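Local coordinates for putative hemin ABC transport system, membrane protein (Burkholderia cenocepacia J2315, PDB 5B57) that probably forms the membrane-spanning subunit of a haem-importing ABC transporter, helping to carry haem across the cytoplasmic membrane, at residues G122-A127 and R288-A293; V257-E262 and I329-A334; L340-A345 and I358-L363. All coordinates share one frame; numbering follows the deposited sequence.

Contact 1: residues G122-A127 and R288-A293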
ATOM      1  N   GLY A 122     -13.983  -6.490  12.948  1.00 23.22           N
ATOM      2  CA  GLY A 122     -13.326  -5.506  12.096  1.00 25.28           C
ATOM      3  C   GLY A 122     -12.290  -4.698  12.856  1.00 28.32           C
ATOM      4  O   GLY A 122     -11.157  -4.500  12.384  1.00 30.47           O
ATOM      5  N   ALA A 123     -12.674  -4.213  14.046  1.00 27.13           N
ATOM      6  CA  ALA A 123     -11.736  -3.559  14.947  1.00 25.64           C
ATOM      7  C   ALA A 123     -10.485  -4.409  15.160  1.00 25.30           C
ATOM      8  O   ALA A 123      -9.359  -3.897  15.100  1.00 23.76           O
ATOM      9  CB  ALA A 123     -12.430  -3.255  16.270  1.00 24.80           C
ATOM     10  N   ALA A 124     -10.662  -5.717  15.376  1.00 25.07           N
ATOM     11  CA  ALA A 124      -9.507  -6.580  15.574  1.00 26.01           C
ATOM     12  C   ALA A 124      -8.663  -6.660  14.313  1.00 26.09           C
ATOM     13  O   ALA A 124      -7.445  -6.440  14.352  1.00 26.23           O
ATOM     14  CB  ALA A 124      -9.947  -7.975  16.018  1.00 25.49           C
ATOM     15  N   MET A 125      -9.295  -6.944  13.171  1.00 25.49           N
ATOM     16  CA  MET A 125      -8.531  -7.094  11.932  1.00 24.06           C
ATOM     17  C   MET A 125      -7.840  -5.799  11.528  1.00 21.62           C
ATOM     18  O   MET A 125      -6.717  -5.832  11.016  1.00 19.80           O
ATOM     19  CB  MET A 125      -9.433  -7.576  10.816  1.00 26.95           C
ATOM     20  CG  MET A 125      -9.902  -8.992  11.036  1.00 30.59           C
ATOM     21  SD  MET A 125      -8.830 -10.138  10.183  1.00 32.47           S
ATOM     22  CE  MET A 125      -9.024  -9.556   8.499  1.00 33.21           C
ATOM     23  N   GLN A 126      -8.486  -4.647  11.749  1.00 21.13           N
ATOM     24  CA  GLN A 126      -7.852  -3.383  11.378  1.00 19.59           C
ATOM     25  C   GLN A 126      -6.659  -3.069  12.269  1.00 19.37           C
ATOM     26  O   GLN A 126      -5.669  -2.477  11.814  1.00 18.32           O
ATOM     27  CB  GLN A 126      -8.873  -2.263  11.434  1.00 21.42           C
ATOM     28  CG  GLN A 126      -9.777  -2.316  10.246  1.00 23.09           C
ATOM     29  CD  GLN A 126     -11.169  -1.827  10.539  1.00 25.85           C
ATOM     30  OE1 GLN A 126     -11.368  -0.699  11.008  1.00 28.18           O
ATOM     31  NE2 GLN A 126     -12.153  -2.668  10.248  1.00 25.18           N
ATOM     32  N   ALA A 127      -6.729  -3.457  13.541  1.00 19.46           N
ATOM     33  CA  ALA A 127      -5.530  -3.442  14.376  1.00 18.40           C
ATOM     34  C   ALA A 127      -4.504  -4.425  13.838  1.00 17.23           C
ATOM     35  O   ALA A 127      -3.389  -4.043  13.484  1.00 17.49           O
ATOM     36  CB  ALA A 127      -5.875  -3.760  15.831  1.00 15.94           C
ATOM     37  N   ARG A 288      -2.367 -15.586  14.539  1.00 48.57           N
ATOM     38  CA  ARG A 288      -3.207 -16.766  14.378  1.00 39.46           C
ATOM     39  C   ARG A 288      -4.412 -16.735  15.308  1.00 40.64           C
ATOM     40  O   ARG A 288      -5.479 -17.208  14.934  1.00 43.36           O
ATOM     41  CB  ARG A 288      -2.374 -18.039  14.582  1.00 41.90           C
ATOM     42  CG  ARG A 288      -3.176 -19.330  14.720  1.00 61.08           C
ATOM     43  CD  ARG A 288      -2.284 -20.594  14.857  1.00 64.05           C
ATOM     44  NE  ARG A 288      -2.962 -21.780  14.304  1.00 69.52           N
ATOM     45  CZ  ARG A 288      -2.421 -22.998  14.182  1.00 72.81           C
ATOM     46  NH1 ARG A 288      -3.136 -23.989  13.652  1.00 77.14           N
ATOM     47  NH2 ARG A 288      -1.173 -23.238  14.587  1.00 71.56           N
ATOM     48  N   ARG A 289      -4.290 -16.153  16.496  1.00 42.56           N
ATOM     49  CA  ARG A 289      -5.404 -16.199  17.440  1.00 40.95           C
ATOM     50  C   ARG A 289      -6.533 -15.281  17.010  1.00 45.18           C
ATOM     51  O   ARG A 289      -7.705 -15.632  17.143  1.00 48.51           O
ATOM     52  CB  ARG A 289      -4.914 -15.865  18.852  1.00 62.09           C
ATOM     53  CG  ARG A 289      -4.364 -17.111  19.546  1.00 65.40           C
ATOM     54  CD  ARG A 289      -3.986 -16.916  21.005  1.00 65.97           C
ATOM     55  NE  ARG A 289      -2.857 -15.995  21.159  1.00 65.30           N
ATOM     56  CZ  ARG A 289      -1.968 -16.039  22.153  1.00 68.00           C
ATOM     57  NH1 ARG A 289      -0.984 -15.147  22.193  1.00 65.64           N
ATOM     58  NH2 ARG A 289      -2.053 -16.978  23.097  1.00 72.68           N
ATOM     59  N   VAL A 290      -6.200 -14.117  16.456  1.00 21.61           N
ATOM     60  CA  VAL A 290      -7.216 -13.213  15.918  1.00 20.19           C
ATOM     61  C   VAL A 290      -7.935 -13.845  14.726  1.00 22.62           C
ATOM     62  O   VAL A 290      -9.173 -13.875  14.668  1.00 26.10           O
ATOM     63  CB  VAL A 290      -6.568 -11.873  15.550  1.00 17.83           C
ATOM     64  CG1 VAL A 290      -7.579 -10.940  14.943  1.00 17.49           C
ATOM     65  CG2 VAL A 290      -5.939 -11.281  16.787  1.00 18.20           C
ATOM     66  N   LEU A 291      -7.171 -14.369  13.762  1.00 20.36           N
ATOM     67  CA  LEU A 291      -7.774 -14.986  12.572  1.00 20.27           C
ATOM     68  C   LEU A 291      -8.746 -16.119  12.930  1.00 22.15           C
ATOM     69  O   LEU A 291      -9.888 -16.152  12.451  1.00 22.28           O
ATOM     70  CB  LEU A 291      -6.676 -15.494  11.653  1.00 18.68           C
ATOM     71  CG  LEU A 291      -5.917 -14.289  11.128  1.00 15.19           C
ATOM     72  CD1 LEU A 291      -4.861 -14.759  10.166  1.00 15.30           C
ATOM     73  CD2 LEU A 291      -6.913 -13.329  10.470  1.00 14.90           C
ATOM     74  N   VAL A 292      -8.309 -17.065  13.762  1.00 22.43           N
ATOM     75  CA  VAL A 292      -9.239 -18.105  14.181  1.00 22.54           C
ATOM     76  C   VAL A 292     -10.415 -17.499  14.949  1.00 23.52           C
ATOM     77  O   VAL A 292     -11.554 -17.953  14.797  1.00 25.21           O
ATOM     78  CB  VAL A 292      -8.514 -19.211  14.978  1.00 22.71           C
ATOM     79  CG1 VAL A 292      -7.813 -18.639  16.100  1.00 25.64           C
ATOM     80  CG2 VAL A 292      -9.483 -20.151  15.572  1.00 23.43           C
ATOM     81  N   ALA A 293     -10.203 -16.429  15.720  1.00 23.39           N
ATOM     82  CA  ALA A 293     -11.369 -15.856  16.401  1.00 24.18           C
ATOM     83  C   ALA A 293     -12.277 -15.117  15.422  1.00 24.04           C
ATOM     84  O   ALA A 293     -13.505 -15.247  15.499  1.00 22.46           O
ATOM     85  CB  ALA A 293     -10.953 -14.939  17.548  1.00 23.35           C
TER
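Two side-chain pairs carry this helix-helix contact, Ala124 with Val290 and Met125 with Leu291, and in each a single atom on either side does the touching. The first pair lies where the backbones come nearest, with the CA atoms of Ala124 and Val290 7.0 Å apart. The CB of Ala124 points at the other helix and meets the CG1 methyl of Val290 at 3.9 Å. Val290 reaches it because CG1 stands anti to the backbone N (chi1 178°), which carries that branch forward, while CG2 is turned beside the N and stays farther from Ala124 CB.

The second pair is longer-limbed. The first bond of the Leu291 side chain leads away from residues 122-127, yet its fork bends back, and the CD2 methyl settles 3.7 Å from the sulfur of Met125; CD1 is directed elsewhere. Met125 itself is folded rather than extended: CG lies anti to the carbonyl carbon, and turns at chi2 (-94°) and chi3 (-59°) bring SD, rather than the terminal CE, to the leucine. The two side chains cross at about a right angle, so they meet at one point and not along their lengths.

The segments run in roughly opposite directions, and together bury 129 Å². Leu259 of helix 242-260 touches both Ala124 and Val290, closing one flank, and Val139 touches both Met125 and Leu291. On another side of helix 94-128, Gln126 is hydrogen-bonded through NE2 to Gly312 O and through OE1 to Arg320 NH2.

All four touching residues are buried, and their meeting atoms are methyl carbons and a thioether sulfur. The chemistry therefore implies cohesion by shape and dispersion: helix 94-128 and helix 283-305 are held here without directional bonds, through small apolar surfaces within the membrane-spanning bundle.

Contact 2: residues V257-E262 and I329-A334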
ATOM      1  N   VAL A 257     -14.927 -13.282  22.916  1.00 31.31           N
ATOM      2  CA  VAL A 257     -14.091 -13.412  24.111  1.00 30.80           C
ATOM      3  C   VAL A 257     -12.616 -13.458  23.723  1.00 31.17           C
ATOM      4  O   VAL A 257     -11.779 -12.755  24.306  1.00 31.08           O
ATOM      5  CB  VAL A 257     -14.512 -14.650  24.931  1.00 30.20           C
ATOM      6  CG1 VAL A 257     -13.354 -15.164  25.764  1.00 30.08           C
ATOM      7  CG2 VAL A 257     -15.687 -14.312  25.838  1.00 29.33           C
ATOM      8  N   LEU A 258     -12.289 -14.252  22.697  1.00 31.30           N
ATOM      9  CA  LEU A 258     -10.893 -14.432  22.294  1.00 31.22           C
ATOM     10  C   LEU A 258     -10.251 -13.133  21.821  1.00 31.29           C
ATOM     11  O   LEU A 258      -9.038 -12.939  21.986  1.00 30.59           O
ATOM     12  CB  LEU A 258     -10.804 -15.469  21.185  1.00 31.15           C
ATOM     13  CG  LEU A 258     -11.241 -16.892  21.450  1.00 30.29           C
ATOM     14  CD1 LEU A 258     -11.075 -17.633  20.144  1.00 30.27           C
ATOM     15  CD2 LEU A 258     -10.357 -17.473  22.531  1.00 30.33           C
ATOM     16  N   LEU A 259     -11.031 -12.240  21.203  1.00 31.62           N
ATOM     17  CA  LEU A 259     -10.482 -10.951  20.784  1.00 31.70           C
ATOM     18  C   LEU A 259     -10.164 -10.075  21.993  1.00 33.42           C
ATOM     19  O   LEU A 259      -9.046  -9.565  22.116  1.00 34.85           O
ATOM     20  CB  LEU A 259     -11.444 -10.235  19.833  1.00 31.56           C
ATOM     21  CG  LEU A 259     -11.645 -10.884  18.440  1.00 30.84           C
ATOM     22  CD1 LEU A 259     -12.586 -10.066  17.546  1.00 29.02           C
ATOM     23  CD2 LEU A 259     -10.304 -11.144  17.765  1.00 30.09           C
ATOM     24  N   VAL A 260     -11.134  -9.922  22.911  1.00 35.10           N
ATOM     25  CA  VAL A 260     -10.938  -9.173  24.152  1.00 36.48           C
ATOM     26  C   VAL A 260      -9.672  -9.627  24.881  1.00 40.05           C
ATOM     27  O   VAL A 260      -8.924  -8.808  25.432  1.00 41.15           O
ATOM     28  CB  VAL A 260     -12.160  -9.307  25.078  1.00 35.02           C
ATOM     29  CG1 VAL A 260     -11.903  -8.562  26.367  1.00 34.87           C
ATOM     30  CG2 VAL A 260     -13.439  -8.806  24.406  1.00 34.81           C
ATOM     31  N   ARG A 261      -9.420 -10.937  24.912  1.00 61.97           N
ATOM     32  CA  ARG A 261      -8.204 -11.431  25.550  1.00 64.00           C
ATOM     33  C   ARG A 261      -6.937 -11.015  24.815  1.00 58.54           C
ATOM     34  O   ARG A 261      -5.856 -11.451  25.220  1.00 58.05           O
ATOM     35  CB  ARG A 261      -8.254 -12.957  25.676  1.00 72.19           C
ATOM     36  CG  ARG A 261      -8.960 -13.513  26.940  1.00 82.30           C
ATOM     37  CD  ARG A 261     -10.391 -12.956  27.194  1.00 88.92           C
ATOM     38  NE  ARG A 261     -10.950 -13.408  28.477  1.00 99.94           N
ATOM     39  CZ  ARG A 261     -12.056 -12.925  29.055  1.00106.51           C
ATOM     40  NH1 ARG A 261     -12.754 -11.955  28.478  1.00106.67           N
ATOM     41  NH2 ARG A 261     -12.468 -13.412  30.223  1.00111.09           N
ATOM     42  N   GLU A 262      -7.042 -10.202  23.745  1.00 54.78           N
ATOM     43  CA  GLU A 262      -5.911  -9.751  22.935  1.00 50.18           C
ATOM     44  C   GLU A 262      -5.903  -8.232  22.767  1.00 48.05           C
ATOM     45  O   GLU A 262      -5.224  -7.708  21.871  1.00 44.92           O
ATOM     46  CB  GLU A 262      -5.927 -10.419  21.555  1.00 48.95           C
ATOM     47  CG  GLU A 262      -5.862 -11.949  21.567  1.00 51.26           C
ATOM     48  CD  GLU A 262      -4.511 -12.483  22.026  1.00 50.74           C
ATOM     49  OE1 GLU A 262      -3.506 -11.762  21.851  1.00 47.73           O
ATOM     50  OE2 GLU A 262      -4.452 -13.615  22.566  1.00 53.07           O
ATOM     51  N   ILE A 329     -11.016   0.396  24.193  1.00 35.38           N
ATOM     52  CA  ILE A 329     -12.258   1.114  23.897  1.00 36.34           C
ATOM     53  C   ILE A 329     -12.893   0.628  22.594  1.00 33.45           C
ATOM     54  O   ILE A 329     -14.109   0.439  22.512  1.00 32.28           O
ATOM     55  CB  ILE A 329     -11.991   2.630  23.818  1.00 40.18           C
ATOM     56  CG1 ILE A 329     -11.493   3.149  25.147  1.00 46.61           C
ATOM     57  CG2 ILE A 329     -13.239   3.382  23.369  1.00 39.20           C
ATOM     58  CD1 ILE A 329     -10.664   4.441  25.033  1.00 52.09           C
ATOM     59  N   VAL A 330     -12.090   0.454  21.542  1.00 31.36           N
ATOM     60  CA  VAL A 330     -12.647   0.368  20.194  1.00 29.27           C
ATOM     61  C   VAL A 330     -13.401  -0.939  19.996  1.00 27.50           C
ATOM     62  O   VAL A 330     -14.423  -0.973  19.304  1.00 26.76           O
ATOM     63  CB  VAL A 330     -11.542   0.537  19.143  1.00 28.63           C
ATOM     64  CG1 VAL A 330     -12.052   0.079  17.756  1.00 19.14           C
ATOM     65  CG2 VAL A 330     -11.044   1.959  19.130  1.00 20.66           C
ATOM     66  N   LEU A 331     -12.917  -2.041  20.598  1.00 26.57           N
ATOM     67  CA  LEU A 331     -13.521  -3.338  20.296  1.00 25.19           C
ATOM     68  C   LEU A 331     -14.920  -3.470  20.880  1.00 25.63           C
ATOM     69  O   LEU A 331     -15.833  -3.872  20.135  1.00 27.29           O
ATOM     70  CB  LEU A 331     -12.593  -4.470  20.735  1.00 27.42           C
ATOM     71  CG  LEU A 331     -13.108  -5.831  20.253  1.00 30.60           C
ATOM     72  CD1 LEU A 331     -11.996  -6.610  19.597  1.00 33.13           C
ATOM     73  CD2 LEU A 331     -13.667  -6.641  21.402  1.00 31.88           C
ATOM     74  N   PRO A 332     -15.180  -3.146  22.154  1.00 25.32           N
ATOM     75  CA  PRO A 332     -16.583  -3.020  22.587  1.00 25.60           C
ATOM     76  C   PRO A 332     -17.300  -1.829  21.969  1.00 25.53           C
ATOM     77  O   PRO A 332     -18.517  -1.900  21.747  1.00 21.87           O
ATOM     78  CB  PRO A 332     -16.467  -2.866  24.110  1.00 26.55           C
ATOM     79  CG  PRO A 332     -15.155  -2.272  24.311  1.00 26.63           C
ATOM     80  CD  PRO A 332     -14.259  -2.893  23.275  1.00 25.97           C
ATOM     81  N   GLY A 333     -16.577  -0.730  21.715  1.00 24.36           N
ATOM     82  CA  GLY A 333     -17.189   0.427  21.087  1.00 23.76           C
ATOM     83  C   GLY A 333     -17.718   0.112  19.709  1.00 24.14           C
ATOM     84  O   GLY A 333     -18.855   0.448  19.372  1.00 24.06           O
ATOM     85  N   ALA A 334     -16.903  -0.555  18.895  1.00 25.75           N
ATOM     86  CA  ALA A 334     -17.319  -0.832  17.532  1.00 27.09           C
ATOM     87  C   ALA A 334     -18.466  -1.840  17.500  1.00 29.42           C
ATOM     88  O   ALA A 334     -19.393  -1.718  16.685  1.00 28.73           O
ATOM     89  CB  ALA A 334     -16.126  -1.324  16.726  1.00 26.87           C
TER
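Leu331 supplies nearly all of its segment's share in the apolar contact, dividing its two methyls between neighbouring residues of helix 242-260. CD1 approaches Leu259, lying 3.7 Å from Leu259 CB and 4.1 Å from Leu259 CD1, so it rests against the root of that side chain as well as one branch. CD2 takes the other neighbour and meets the CG2 methyl of Val260 at 3.7 Å. The first torsion, with CG anti to the backbone N (chi1 -172°), carries the fork toward residues 257-262, and the second turns its two methyls to the two neighbours. Leu259 and Leu331 cross at about a right angle. Val260 offers CG2, the branch beside its own backbone N, and lies more at the border of the contact. Of the 125 Å² buried in total, 69 Å² belong to Leu331.

Backbone bonding shapes both partners. Helix 242-260 is ending, and Glu262 N bonds to Leu259 O, three residues back. In the other segment Pro332 has no N-H to give to the turn before, and helix 327-352 is kinked there, directly after the leucine that makes the contact; Gly333 N and Ala334 N resume the bonding, to Ile329 O and Val330 O.

A charged pair lies beside the apolar contact: Glu262, at the N-cap position of helix 263-269, forms a salt bridge through OE2 to Arg289 NE.

Three further helices pack around this junction of helices 242-260 and 327-352: Leu331 lies on Ala120 and Leu259 on Thr121 of helix 94-128, Leu258 and Leu259 on Ala293 of helix 283-305, and Ala334 on Pro316 of helix 311-323.

Contact 3: residues L340-A345 and I358-L363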
ATOM      1  N   LEU A 340     -25.814  -1.194  16.736  1.00 26.17           N
ATOM      2  CA  LEU A 340     -26.718  -0.068  16.525  1.00 27.95           C
ATOM      3  C   LEU A 340     -26.952   0.200  15.034  1.00 26.33           C
ATOM      4  O   LEU A 340     -28.089   0.413  14.604  1.00 25.84           O
ATOM      5  CB  LEU A 340     -26.194   1.183  17.234  1.00 26.75           C
ATOM      6  CG  LEU A 340     -27.176   2.343  17.100  1.00 26.50           C
ATOM      7  CD1 LEU A 340     -28.559   1.984  17.673  1.00 26.82           C
ATOM      8  CD2 LEU A 340     -26.622   3.558  17.786  1.00 27.30           C
ATOM      9  N   LEU A 341     -25.901   0.165  14.222  1.00 22.80           N
ATOM     10  CA  LEU A 341     -26.081   0.470  12.804  1.00 24.85           C
ATOM     11  C   LEU A 341     -26.835  -0.646  12.060  1.00 24.73           C
ATOM     12  O   LEU A 341     -27.707  -0.368  11.232  1.00 22.96           O
ATOM     13  CB  LEU A 341     -24.715   0.749  12.154  1.00 24.64           C
ATOM     14  CG  LEU A 341     -24.010   2.044  12.582  1.00 24.88           C
ATOM     15  CD1 LEU A 341     -22.528   1.941  12.299  1.00 22.81           C
ATOM     16  CD2 LEU A 341     -24.594   3.261  11.882  1.00 25.38           C
ATOM     17  N   THR A 342     -26.502  -1.915  12.319  1.00 23.57           N
ATOM     18  CA  THR A 342     -27.162  -3.025  11.624  1.00 24.58           C
ATOM     19  C   THR A 342     -28.659  -3.026  11.883  1.00 27.31           C
ATOM     20  O   THR A 342     -29.473  -3.195  10.968  1.00 29.09           O
ATOM     21  CB  THR A 342     -26.577  -4.349  12.095  1.00 21.44           C
ATOM     22  OG1 THR A 342     -25.164  -4.325  11.914  1.00 20.47           O
ATOM     23  CG2 THR A 342     -27.183  -5.499  11.333  1.00 21.54           C
ATOM     24  N   LEU A 343     -29.023  -2.892  13.151  1.00 27.34           N
ATOM     25  CA  LEU A 343     -30.420  -2.820  13.540  1.00 28.60           C
ATOM     26  C   LEU A 343     -31.122  -1.630  12.880  1.00 28.86           C
ATOM     27  O   LEU A 343     -32.225  -1.763  12.342  1.00 26.55           O
ATOM     28  CB  LEU A 343     -30.451  -2.744  15.059  1.00 29.47           C
ATOM     29  CG  LEU A 343     -31.699  -2.671  15.891  1.00 31.78           C
ATOM     30  CD1 LEU A 343     -32.498  -3.944  15.738  1.00 32.07           C
ATOM     31  CD2 LEU A 343     -31.159  -2.512  17.288  1.00 31.91           C
ATOM     32  N   ALA A 344     -30.487  -0.455  12.903  1.00 29.54           N
ATOM     33  CA  ALA A 344     -31.022   0.687  12.167  1.00 30.62           C
ATOM     34  C   ALA A 344     -31.240   0.343  10.696  1.00 30.72           C
ATOM     35  O   ALA A 344     -32.233   0.785  10.087  1.00 26.71           O
ATOM     36  CB  ALA A 344     -30.084   1.885  12.312  1.00 25.86           C
ATOM     37  N   ALA A 345     -30.333  -0.463  10.121  1.00 29.64           N
ATOM     38  CA  ALA A 345     -30.448  -0.882   8.725  1.00 29.86           C
ATOM     39  C   ALA A 345     -31.580  -1.881   8.504  1.00 32.69           C
ATOM     40  O   ALA A 345     -32.218  -1.845   7.440  1.00 33.65           O
ATOM     41  CB  ALA A 345     -29.142  -1.481   8.233  1.00 27.40           C
ATOM     42  N   ILE A 358     -36.701  -5.690   2.102  1.00 37.14           N
ATOM     43  CA  ILE A 358     -35.562  -5.356   1.231  1.00 34.22           C
ATOM     44  C   ILE A 358     -34.318  -6.076   1.729  1.00 32.70           C
ATOM     45  O   ILE A 358     -34.082  -6.105   2.953  1.00 32.28           O
ATOM     46  CB  ILE A 358     -35.371  -3.854   1.189  1.00 33.00           C
ATOM     47  CG1 ILE A 358     -36.610  -3.164   0.617  1.00 34.17           C
ATOM     48  CG2 ILE A 358     -34.113  -3.491   0.426  1.00 30.65           C
ATOM     49  CD1 ILE A 358     -36.480  -1.687   0.659  1.00 33.59           C
ATOM     50  N   PRO A 359     -33.502  -6.639   0.854  1.00 26.48           N
ATOM     51  CA  PRO A 359     -32.286  -7.289   1.318  1.00 27.37           C
ATOM     52  C   PRO A 359     -31.453  -6.361   2.184  1.00 26.87           C
ATOM     53  O   PRO A 359     -31.304  -5.171   1.905  1.00 27.13           O
ATOM     54  CB  PRO A 359     -31.566  -7.642   0.011  1.00 27.25           C
ATOM     55  CG  PRO A 359     -32.718  -7.915  -0.944  1.00 28.99           C
ATOM     56  CD  PRO A 359     -33.765  -6.898  -0.576  1.00 29.21           C
ATOM     57  N   LEU A 360     -30.915  -6.918   3.273  1.00 23.85           N
ATOM     58  CA  LEU A 360     -30.139  -6.108   4.199  1.00 23.59           C
ATOM     59  C   LEU A 360     -28.840  -5.617   3.564  1.00 25.13           C
ATOM     60  O   LEU A 360     -28.414  -4.478   3.807  1.00 21.88           O
ATOM     61  CB  LEU A 360     -29.833  -6.918   5.456  1.00 22.92           C
ATOM     62  CG  LEU A 360     -29.262  -6.092   6.604  1.00 23.09           C
ATOM     63  CD1 LEU A 360     -30.180  -4.917   6.941  1.00 23.30           C
ATOM     64  CD2 LEU A 360     -29.033  -7.004   7.781  1.00 22.32           C
ATOM     65  N   GLY A 361     -28.183  -6.462   2.760  1.00 24.71           N
ATOM     66  CA  GLY A 361     -26.972  -6.015   2.105  1.00 20.86           C
ATOM     67  C   GLY A 361     -27.183  -4.736   1.324  1.00 22.72           C
ATOM     68  O   GLY A 361     -26.280  -3.902   1.235  1.00 20.65           O
ATOM     69  N   VAL A 362     -28.383  -4.554   0.764  1.00 24.03           N
ATOM     70  CA  VAL A 362     -28.662  -3.346  -0.004  1.00 24.75           C
ATOM     71  C   VAL A 362     -28.630  -2.136   0.908  1.00 25.96           C
ATOM     72  O   VAL A 362     -28.048  -1.102   0.559  1.00 27.33           O
ATOM     73  CB  VAL A 362     -30.003  -3.466  -0.760  1.00 23.75           C
ATOM     74  CG1 VAL A 362     -30.692  -2.130  -0.806  1.00 24.49           C
ATOM     75  CG2 VAL A 362     -29.778  -3.957  -2.194  1.00 23.83           C
ATOM     76  N   LEU A 363     -29.204  -2.262   2.111  1.00 26.32           N
ATOM     77  CA  LEU A 363     -29.231  -1.142   3.051  1.00 26.17           C
ATOM     78  C   LEU A 363     -27.850  -0.874   3.653  1.00 27.27           C
ATOM     79  O   LEU A 363     -27.445   0.286   3.799  1.00 28.08           O
ATOM     80  CB  LEU A 363     -30.266  -1.406   4.142  1.00 26.01           C
ATOM     81  CG  LEU A 363     -31.650  -0.768   3.974  1.00 26.62           C
ATOM     82  CD1 LEU A 363     -31.495   0.710   3.929  1.00 26.88           C
ATOM     83  CD2 LEU A 363     -32.372  -1.224   2.728  1.00 25.73           C
TER
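Ala345 fits against Leu360 and Leu363, and this is the close part of the contact. The CD1 methyl of Leu360 comes 3.8 Å from Ala345 CB and 3.7 Å from Ala345 C, so it covers the start of the peptide unit as well as the side chain. Leu360 is put there by its first torsion, with CG anti to the backbone N (chi1 -169°) and the fork directed at helix 327-352. Leu363, one turn later, uses the inner part of its side chain: CG is 3.7 Å from Ala345 O, an apolar approach to a carbonyl, and the CB atoms of Ala345 and Leu363 are 4.2 Å apart. With only a methyl on Ala345, the backbones draw together, and the CA atoms of Ala345 and Leu363 lie 5.8 Å apart.

The joined elements are the last two helices of the chain, 327-352 and 360-378, linked by a short connection; the touching residues of the second sit in its first turn, behind Pro359 at the N-cap position. That helix start also lies at the interface with the second subunit: Pro359 packs on Phe219, and Val362 on Leu216, of that subunit. In relatives such as BtuC the substrate path runs between the two permease subunits, and a similar setting is likely here.

The looser end is at Thr342. Its CG2 comes no nearer than 4.3 Å to the CD2 methyl of Leu360, the other branch of the fork, and its hydroxyl turns back to its own helix, where OG1 is hydrogen-bonded to Gly338 O. At the opposite end Leu363 is partly exposed, in contrast to the buried Ala345 and Leu360.

Contacts 1 and 2 form one continuous region: their centres are 10 Å apart, their segments alternate along the chain, and Ala123 CB packs 3.7 Å from Val330 CG1 between them. Together they bring helices 94-128, 242-260, 283-305 and 327-352 side by side. Contact 3 follows both in sequence. Its centre is 24 Å from that of contact 1, on the other side of the chain's centre, and 23 Å from that of contact 2, with nearest atoms about 6 Å apart in the latter case. Helix 327-352 is shared by contacts 2 and 3, so it spans from the four-helix cluster to the last helix, which borders the second subunit.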